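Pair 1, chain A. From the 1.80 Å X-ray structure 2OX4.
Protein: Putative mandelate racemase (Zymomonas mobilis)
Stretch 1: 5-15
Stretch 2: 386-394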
# COMPACT_ATOMS: atom_id res chain seq x y z
N ILE A 5 -6.77 27.69 -40.93
CA ILE A 5 -5.43 28.28 -40.74
C ILE A 5 -4.66 28.34 -42.05
O ILE A 5 -4.53 27.33 -42.76
CB ILE A 5 -4.64 27.48 -39.67
CG1 ILE A 5 -5.37 27.54 -38.33
CG2 ILE A 5 -3.20 27.99 -39.55
CD1 ILE A 5 -4.87 26.48 -37.31
N THR A 6 -4.16 29.53 -42.38
CA THR A 6 -3.46 29.75 -43.65
C THR A 6 -2.01 30.17 -43.47
O THR A 6 -1.20 30.02 -44.40
CB THR A 6 -4.15 30.85 -44.49
OG1 THR A 6 -4.35 32.02 -43.67
CG2 THR A 6 -5.49 30.35 -45.03
N LYS A 7 -1.67 30.71 -42.30
CA LYS A 7 -0.32 31.17 -42.05
C LYS A 7 0.00 31.07 -40.56
O LYS A 7 -0.87 31.27 -39.71
CB LYS A 7 -0.13 32.63 -42.50
CG LYS A 7 1.32 33.04 -42.62
CD LYS A 7 1.49 34.55 -42.56
CE LYS A 7 1.02 35.22 -43.82
NZ LYS A 7 1.36 36.67 -43.83
N ILE A 8 1.25 30.75 -40.27
CA ILE A 8 1.74 30.66 -38.90
C ILE A 8 3.08 31.38 -38.88
O ILE A 8 3.98 31.08 -39.67
CB ILE A 8 1.89 29.19 -38.46
CG1 ILE A 8 0.50 28.56 -38.25
CG2 ILE A 8 2.72 29.08 -37.15
CD1 ILE A 8 0.52 27.05 -38.17
N GLU A 9 3.21 32.35 -37.97
CA GLU A 9 4.44 33.11 -37.85
C GLU A 9 5.01 32.97 -36.46
O GLU A 9 4.28 33.09 -35.49
CB GLU A 9 4.18 34.58 -38.14
CG GLU A 9 3.65 34.85 -39.53
CD GLU A 9 3.12 36.27 -39.67
OE1 GLU A 9 1.95 36.51 -39.32
OE2 GLU A 9 3.89 37.15 -40.09
N ILE A 10 6.31 32.71 -36.37
CA ILE A 10 6.92 32.45 -35.06
C ILE A 10 8.03 33.46 -34.81
O ILE A 10 8.91 33.63 -35.65
CB ILE A 10 7.47 30.99 -34.96
CG1 ILE A 10 6.35 29.98 -35.20
CG2 ILE A 10 8.14 30.75 -33.60
CD1 ILE A 10 6.81 28.79 -36.00
N PHE A 11 7.97 34.12 -33.66
CA PHE A 11 8.91 35.18 -33.32
C PHE A 11 9.73 34.75 -32.11
O PHE A 11 9.21 34.70 -31.00
CB PHE A 11 8.15 36.46 -32.95
CG PHE A 11 7.20 36.94 -34.02
CD1 PHE A 11 5.90 36.45 -34.09
CD2 PHE A 11 7.61 37.91 -34.93
CE1 PHE A 11 5.02 36.89 -35.07
CE2 PHE A 11 6.74 38.36 -35.92
CZ PHE A 11 5.44 37.86 -35.99
N HIS A 12 11.00 34.43 -32.33
CA HIS A 12 11.90 34.18 -31.21
C HIS A 12 12.63 35.51 -30.92
O HIS A 12 13.60 35.87 -31.61
CB HIS A 12 12.86 33.02 -31.53
CG HIS A 12 13.71 32.60 -30.37
ND1 HIS A 12 14.80 31.76 -30.51
CD2 HIS A 12 13.64 32.91 -29.05
CE1 HIS A 12 15.36 31.57 -29.33
NE2 HIS A 12 14.68 32.25 -28.42
N VAL A 13 12.11 36.24 -29.95
CA VAL A 13 12.48 37.65 -29.72
C VAL A 13 13.96 37.71 -29.33
O VAL A 13 14.43 36.87 -28.54
CB VAL A 13 11.60 38.31 -28.63
CG1 VAL A 13 12.07 39.76 -28.36
CG2 VAL A 13 10.14 38.31 -29.05
N HIS A 14 14.69 38.67 -29.90
CA HIS A 14 16.10 38.86 -29.59
C HIS A 14 16.33 39.18 -28.11
O HIS A 14 15.43 39.70 -27.44
CB HIS A 14 16.70 39.95 -30.47
CG HIS A 14 16.74 39.60 -31.93
ND1 HIS A 14 16.82 40.56 -32.92
CD2 HIS A 14 16.72 38.41 -32.56
CE1 HIS A 14 16.85 39.96 -34.10
NE2 HIS A 14 16.79 38.66 -33.91
N THR A 15 17.53 38.88 -27.62
CA THR A 15 17.85 39.02 -26.19
C THR A 15 17.32 40.32 -25.60
O THR A 15 17.61 41.41 -26.10
CB THR A 15 19.36 38.93 -25.95
OG1 THR A 15 19.85 37.73 -26.55
CG2 THR A 15 19.69 38.92 -24.46
N ILE A 386 12.86 42.70 -34.43
CA ILE A 386 13.62 42.37 -33.22
C ILE A 386 13.48 40.89 -32.82
O ILE A 386 13.63 40.53 -31.65
CB ILE A 386 13.28 43.31 -32.02
CG1 ILE A 386 11.80 43.19 -31.63
CG2 ILE A 386 13.66 44.77 -32.34
CD1 ILE A 386 11.53 43.65 -30.22
N SER A 387 13.20 40.05 -33.81
CA SER A 387 13.02 38.61 -33.59
C SER A 387 13.72 37.81 -34.69
O SER A 387 13.86 38.26 -35.83
CB SER A 387 11.52 38.25 -33.60
OG SER A 387 10.78 39.05 -32.69
N ASP A 388 14.15 36.60 -34.33
CA ASP A 388 14.32 35.52 -35.29
C ASP A 388 12.93 35.08 -35.75
O ASP A 388 12.14 34.60 -34.95
CB ASP A 388 15.05 34.32 -34.66
CG ASP A 388 16.49 34.65 -34.28
OD1 ASP A 388 17.10 33.90 -33.49
OD2 ASP A 388 17.02 35.67 -34.78
N TYR A 389 12.66 35.25 -37.03
CA TYR A 389 11.30 35.16 -37.60
C TYR A 389 11.20 33.97 -38.54
O TYR A 389 12.04 33.81 -39.43
CB TYR A 389 10.97 36.46 -38.35
CG TYR A 389 9.66 36.44 -39.13
CD1 TYR A 389 8.44 36.64 -38.48
CD2 TYR A 389 9.65 36.26 -40.51
CE1 TYR A 389 7.25 36.64 -39.19
CE2 TYR A 389 8.46 36.26 -41.22
CZ TYR A 389 7.26 36.46 -40.56
OH TYR A 389 6.08 36.46 -41.27
N VAL A 390 10.18 33.15 -38.36
CA VAL A 390 9.89 32.05 -39.29
C VAL A 390 8.41 32.10 -39.67
O VAL A 390 7.55 32.30 -38.82
CB VAL A 390 10.26 30.66 -38.69
CG1 VAL A 390 9.83 29.52 -39.62
CG2 VAL A 390 11.77 30.56 -38.41
N SER A 391 8.13 31.94 -40.97
CA SER A 391 6.78 31.97 -41.49
C SER A 391 6.54 30.63 -42.16
O SER A 391 7.42 30.10 -42.85
CB SER A 391 6.66 33.10 -42.53
OG SER A 391 5.33 33.27 -42.98
N ILE A 392 5.36 30.05 -41.94
CA ILE A 392 4.93 28.84 -42.64
C ILE A 392 3.55 29.11 -43.22
O ILE A 392 2.64 29.48 -42.49
CB ILE A 392 4.83 27.63 -41.67
CG1 ILE A 392 6.19 27.29 -41.05
CG2 ILE A 392 4.25 26.40 -42.39
CD1 ILE A 392 6.39 27.84 -39.65
N GLU A 393 3.38 28.92 -44.52
CA GLU A 393 2.06 29.18 -45.10
C GLU A 393 1.47 28.16 -46.06
O GLU A 393 2.15 27.21 -46.48
CB GLU A 393 1.91 30.61 -45.63
CG GLU A 393 3.01 31.10 -46.54
CD GLU A 393 2.92 32.59 -46.76
OE1 GLU A 393 1.80 33.09 -47.01
OE2 GLU A 393 3.97 33.27 -46.68
N ALA A 394 0.19 28.35 -46.36
CA ALA A 394 -0.56 27.50 -47.27
C ALA A 394 -0.13 27.74 -48.73
O ALA A 394 0.07 28.89 -49.15
CB ALA A 394 -2.05 27.76 -47.10
O HOH W 1 1.80 35.81 -46.97
O HOH W 2 15.80 31.37 -33.08

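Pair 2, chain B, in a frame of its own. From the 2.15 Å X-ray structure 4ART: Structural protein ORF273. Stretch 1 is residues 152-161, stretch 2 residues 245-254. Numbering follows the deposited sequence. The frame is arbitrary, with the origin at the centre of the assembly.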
# COMPACT_ATOMS: atom_id res chain seq x y z
N PRO B 152 -21.47 7.34 0.22
CA PRO B 152 -21.08 6.24 1.11
C PRO B 152 -22.12 5.13 1.13
O PRO B 152 -23.32 5.40 1.12
CB PRO B 152 -20.92 6.91 2.49
CG PRO B 152 -21.26 8.34 2.30
CD PRO B 152 -21.96 8.50 0.99
N GLN B 153 -21.66 3.88 1.19
CA GLN B 153 -22.54 2.71 1.21
C GLN B 153 -22.35 1.88 2.49
O GLN B 153 -23.34 1.56 3.14
CB GLN B 153 -22.31 1.80 -0.01
CG GLN B 153 -22.35 2.46 -1.39
CD GLN B 153 -22.37 1.38 -2.45
OE1 GLN B 153 -23.38 0.71 -2.66
NE2 GLN B 153 -21.24 1.15 -3.10
N TYR B 154 -21.09 1.48 2.82
CA TYR B 154 -20.82 0.62 3.97
C TYR B 154 -19.59 0.98 4.76
O TYR B 154 -18.66 1.60 4.25
CB TYR B 154 -20.72 -0.86 3.54
CG TYR B 154 -21.82 -1.33 2.61
CD1 TYR B 154 -23.11 -1.58 3.09
CD2 TYR B 154 -21.57 -1.54 1.26
CE1 TYR B 154 -24.12 -2.03 2.24
CE2 TYR B 154 -22.58 -1.97 0.40
CZ TYR B 154 -23.86 -2.22 0.90
OH TYR B 154 -24.86 -2.65 0.06
N LEU B 155 -19.58 0.55 6.03
CA LEU B 155 -18.47 0.66 6.96
C LEU B 155 -18.25 -0.68 7.61
O LEU B 155 -19.21 -1.34 7.98
CB LEU B 155 -18.71 1.76 8.04
CG LEU B 155 -17.74 1.82 9.26
CD1 LEU B 155 -16.31 2.15 8.84
CD2 LEU B 155 -18.23 2.80 10.31
N ALA B 156 -16.99 -1.10 7.70
CA ALA B 156 -16.57 -2.31 8.39
C ALA B 156 -15.46 -1.91 9.34
O ALA B 156 -14.55 -1.18 8.96
CB ALA B 156 -16.09 -3.36 7.41
N VAL B 157 -15.59 -2.30 10.59
CA VAL B 157 -14.62 -1.95 11.61
C VAL B 157 -14.04 -3.29 12.10
O VAL B 157 -14.79 -4.15 12.57
CB VAL B 157 -15.26 -1.16 12.78
CG1 VAL B 157 -14.21 -0.76 13.83
CG2 VAL B 157 -16.05 0.06 12.30
N ASN B 158 -12.71 -3.45 11.98
CA ASN B 158 -11.95 -4.64 12.41
C ASN B 158 -11.05 -4.29 13.58
O ASN B 158 -10.17 -3.46 13.43
CB ASN B 158 -11.09 -5.19 11.24
CG ASN B 158 -11.94 -5.82 10.16
OD1 ASN B 158 -12.85 -6.56 10.43
ND2 ASN B 158 -11.91 -5.28 8.96
N ILE B 159 -11.25 -4.94 14.73
CA ILE B 159 -10.49 -4.70 15.94
C ILE B 159 -9.53 -5.84 16.25
O ILE B 159 -9.95 -6.97 16.49
CB ILE B 159 -11.45 -4.36 17.12
CG1 ILE B 159 -12.35 -3.15 16.75
CG2 ILE B 159 -10.65 -4.09 18.36
CD1 ILE B 159 -13.53 -3.00 17.58
N TYR B 160 -8.24 -5.51 16.29
CA TYR B 160 -7.18 -6.49 16.57
C TYR B 160 -6.55 -6.17 17.90
O TYR B 160 -6.24 -5.02 18.18
CB TYR B 160 -6.07 -6.40 15.48
CG TYR B 160 -6.55 -6.65 14.06
CD1 TYR B 160 -7.07 -5.61 13.29
CD2 TYR B 160 -6.52 -7.93 13.51
CE1 TYR B 160 -7.54 -5.84 12.00
CE2 TYR B 160 -6.97 -8.16 12.21
CZ TYR B 160 -7.49 -7.12 11.47
OH TYR B 160 -7.90 -7.36 10.19
N ASP B 161 -6.30 -7.20 18.69
CA ASP B 161 -5.58 -7.11 19.96
C ASP B 161 -4.11 -7.14 19.55
O ASP B 161 -3.67 -8.11 18.93
CB ASP B 161 -5.92 -8.33 20.85
CG ASP B 161 -5.17 -8.31 22.18
OD1 ASP B 161 -4.05 -8.83 22.24
OD2 ASP B 161 -5.68 -7.74 23.13
N THR B 245 -8.60 -13.87 15.53
CA THR B 245 -9.74 -13.38 14.78
C THR B 245 -10.02 -11.92 15.24
O THR B 245 -10.17 -11.70 16.46
CB THR B 245 -10.99 -14.30 15.03
OG1 THR B 245 -10.64 -15.66 14.81
CG2 THR B 245 -12.12 -13.97 14.11
N PRO B 246 -10.11 -10.93 14.32
CA PRO B 246 -10.50 -9.58 14.75
C PRO B 246 -11.98 -9.51 15.15
O PRO B 246 -12.78 -10.28 14.64
CB PRO B 246 -10.28 -8.72 13.49
CG PRO B 246 -10.51 -9.63 12.38
CD PRO B 246 -10.01 -11.01 12.84
N TYR B 247 -12.33 -8.59 16.03
CA TYR B 247 -13.73 -8.38 16.37
C TYR B 247 -14.21 -7.47 15.26
O TYR B 247 -13.67 -6.39 15.04
CB TYR B 247 -13.82 -7.70 17.72
CG TYR B 247 -15.20 -7.68 18.30
CD1 TYR B 247 -15.64 -8.70 19.14
CD2 TYR B 247 -16.06 -6.60 18.07
CE1 TYR B 247 -16.88 -8.63 19.77
CE2 TYR B 247 -17.29 -6.51 18.71
CZ TYR B 247 -17.69 -7.53 19.55
OH TYR B 247 -18.92 -7.48 20.13
N GLN B 248 -15.16 -7.97 14.47
CA GLN B 248 -15.62 -7.28 13.26
C GLN B 248 -17.04 -6.74 13.37
O GLN B 248 -17.96 -7.50 13.69
CB GLN B 248 -15.46 -8.25 12.09
CG GLN B 248 -15.70 -7.65 10.71
CD GLN B 248 -15.33 -8.66 9.65
OE1 GLN B 248 -16.21 -9.17 8.95
NE2 GLN B 248 -14.03 -8.99 9.51
N VAL B 249 -17.20 -5.41 13.16
CA VAL B 249 -18.54 -4.75 13.24
C VAL B 249 -18.82 -4.02 11.93
O VAL B 249 -17.95 -3.29 11.44
CB VAL B 249 -18.75 -3.85 14.49
CG1 VAL B 249 -20.17 -3.31 14.57
CG2 VAL B 249 -18.40 -4.58 15.77
N CYS B 250 -20.03 -4.24 11.35
CA CYS B 250 -20.43 -3.69 10.06
C CYS B 250 -21.67 -2.83 10.11
O CYS B 250 -22.49 -2.95 11.01
CB CYS B 250 -20.50 -4.76 8.98
SG CYS B 250 -19.00 -5.75 8.81
N TYR B 251 -21.75 -1.88 9.17
CA TYR B 251 -22.80 -0.87 9.08
C TYR B 251 -23.10 -0.52 7.63
O TYR B 251 -22.22 -0.61 6.77
CB TYR B 251 -22.34 0.43 9.76
CG TYR B 251 -21.78 0.29 11.16
CD1 TYR B 251 -20.42 -0.00 11.37
CD2 TYR B 251 -22.58 0.51 12.28
CE1 TYR B 251 -19.89 -0.08 12.65
CE2 TYR B 251 -22.07 0.39 13.57
CZ TYR B 251 -20.72 0.14 13.75
OH TYR B 251 -20.22 0.07 15.02
N GLU B 252 -24.35 -0.12 7.36
CA GLU B 252 -24.77 0.33 6.04
C GLU B 252 -25.19 1.78 6.15
O GLU B 252 -25.82 2.16 7.14
CB GLU B 252 -25.89 -0.54 5.46
CG GLU B 252 -27.16 -0.57 6.28
CD GLU B 252 -28.37 -1.22 5.63
OE1 GLU B 252 -28.27 -1.62 4.44
OE2 GLU B 252 -29.42 -1.32 6.30
N TRP B 253 -24.82 2.60 5.16
CA TRP B 253 -25.20 4.01 5.12
C TRP B 253 -26.61 4.07 4.56
O TRP B 253 -26.84 3.65 3.42
CB TRP B 253 -24.25 4.82 4.25
CG TRP B 253 -24.48 6.30 4.32
CD1 TRP B 253 -25.14 7.07 3.41
CD2 TRP B 253 -24.07 7.18 5.38
NE1 TRP B 253 -25.15 8.39 3.82
CE2 TRP B 253 -24.50 8.48 5.03
CE3 TRP B 253 -23.39 6.99 6.59
CZ2 TRP B 253 -24.26 9.59 5.85
CZ3 TRP B 253 -23.16 8.08 7.41
CH2 TRP B 253 -23.60 9.37 7.04
N LYS B 254 -27.55 4.53 5.38
CA LYS B 254 -28.94 4.61 4.97
C LYS B 254 -29.59 5.83 5.57
O LYS B 254 -29.79 5.90 6.79
CB LYS B 254 -29.71 3.32 5.35
CG LYS B 254 -31.01 3.12 4.55
CD LYS B 254 -31.60 1.72 4.75
CE LYS B 254 -32.82 1.72 5.64
NZ LYS B 254 -33.28 0.34 5.94

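Both pairs are two neighbouring antiparallel strands, their N-to-C directions 162° apart in pair 1 and 168° apart in pair 2, and fourteen central residues superpose with an RMSD of 0.4 Å. The register is the same. A:Ile8 and A:Ile392 coincide with B:Leu155 and B:Tyr251, A:Ile10 and A:Val390 with B:Val157 and B:Val249, A:His12 and A:Asp388 with B:Ile159 and B:Tyr247, and each of these is a hydrogen-bonded pair. In the middle, A:Ile10 N donates to A:Val390 O at 2.8 Å and A:Val390 N returns a bond to A:Ile10 O at 3.0 Å; B:Val157 N to B:Val249 O is 2.7 Å and B:Val249 N to B:Val157 O is 2.8 Å. Between these rungs lie non-hydrogen-bonded pairs, where CA atoms draw closer: A:Glu9 CA to A:Ser391 CA is 4.5 Å, B:Ala156 CA to B:Cys250 CA 4.4 Å. Because these bonds use only main-chain atoms, the ladder tolerates very different side chains.

The face bearing A:Ile8, A:Ile10, A:Val390 and A:Ile392 is apolar in its central part. Beta-branched residues suit it, since their bulk beside the backbone favours extended conformations. A:Ile10 CD1 meets A:Ile392 CD1 at 3.8 Å. In pair 2 an aromatic ring fills the place of A:Ile392: B:Tyr251 CD1 lies 3.7 Å from B:Leu155 CD2, while B:Val157 CG2 approaches the ring edge, 3.9 Å from B:Tyr251 CE1. One broad ring thus touches two aliphatic neighbours, and its hydroxyl is hydrogen-bonded elsewhere in the structure.

Farther along this face the solutions diverge. A:His12 and A:Asp388 are polar, and water 2 joins them, 2.8 Å from A:His12 ND1 and donating to A:Asp388 OD1 at 2.9 Å. The matching B:Ile159 and B:Tyr247 pack instead, B:Ile159 CB lying 4.1 Å from B:Tyr247 CB.

On the other face, A:Phe11 and A:Tyr389 match B:Asn158 and B:Gln248. The two rings of pair 1 meet obliquely, with A:Phe11 CE2 3.5 Å from A:Tyr389 CD1. A:Tyr389 is also long enough to reach diagonally to A:Glu9, where its OH donates to A:Glu9 OE2 at 2.6 Å, so one residue serves both apolar packing and a charged acceptor. Pair 2 places two amides here: B:Gln248 NE2 donates to B:Asn158 OD1 at 2.9 Å, a fitting match of donor and acceptor. At the position of A:Glu9 stands small B:Ala156, whose CB touches B:Cys250 SG at 4.0 Å.

Near one end, A:Val13 and A:Ser387 correspond to B:Tyr160 and B:Pro246. A:Val13 CG2 lies 3.8 Å from A:Ser387 OG, whereas B:Pro246 sets its ring against an aromatic face, B:Pro246 CB being 3.6 Å from B:Tyr160 CE2. Such a CH-pi contact suits proline, whose compact ring presents C-H bonds to the pi cloud. At the other end, A:Lys7 NZ and A:Glu393 OE1 share water 1, weakly on the lysine side, while B:Tyr154 CD1 packs 3.8 Å from B:Glu252 CB.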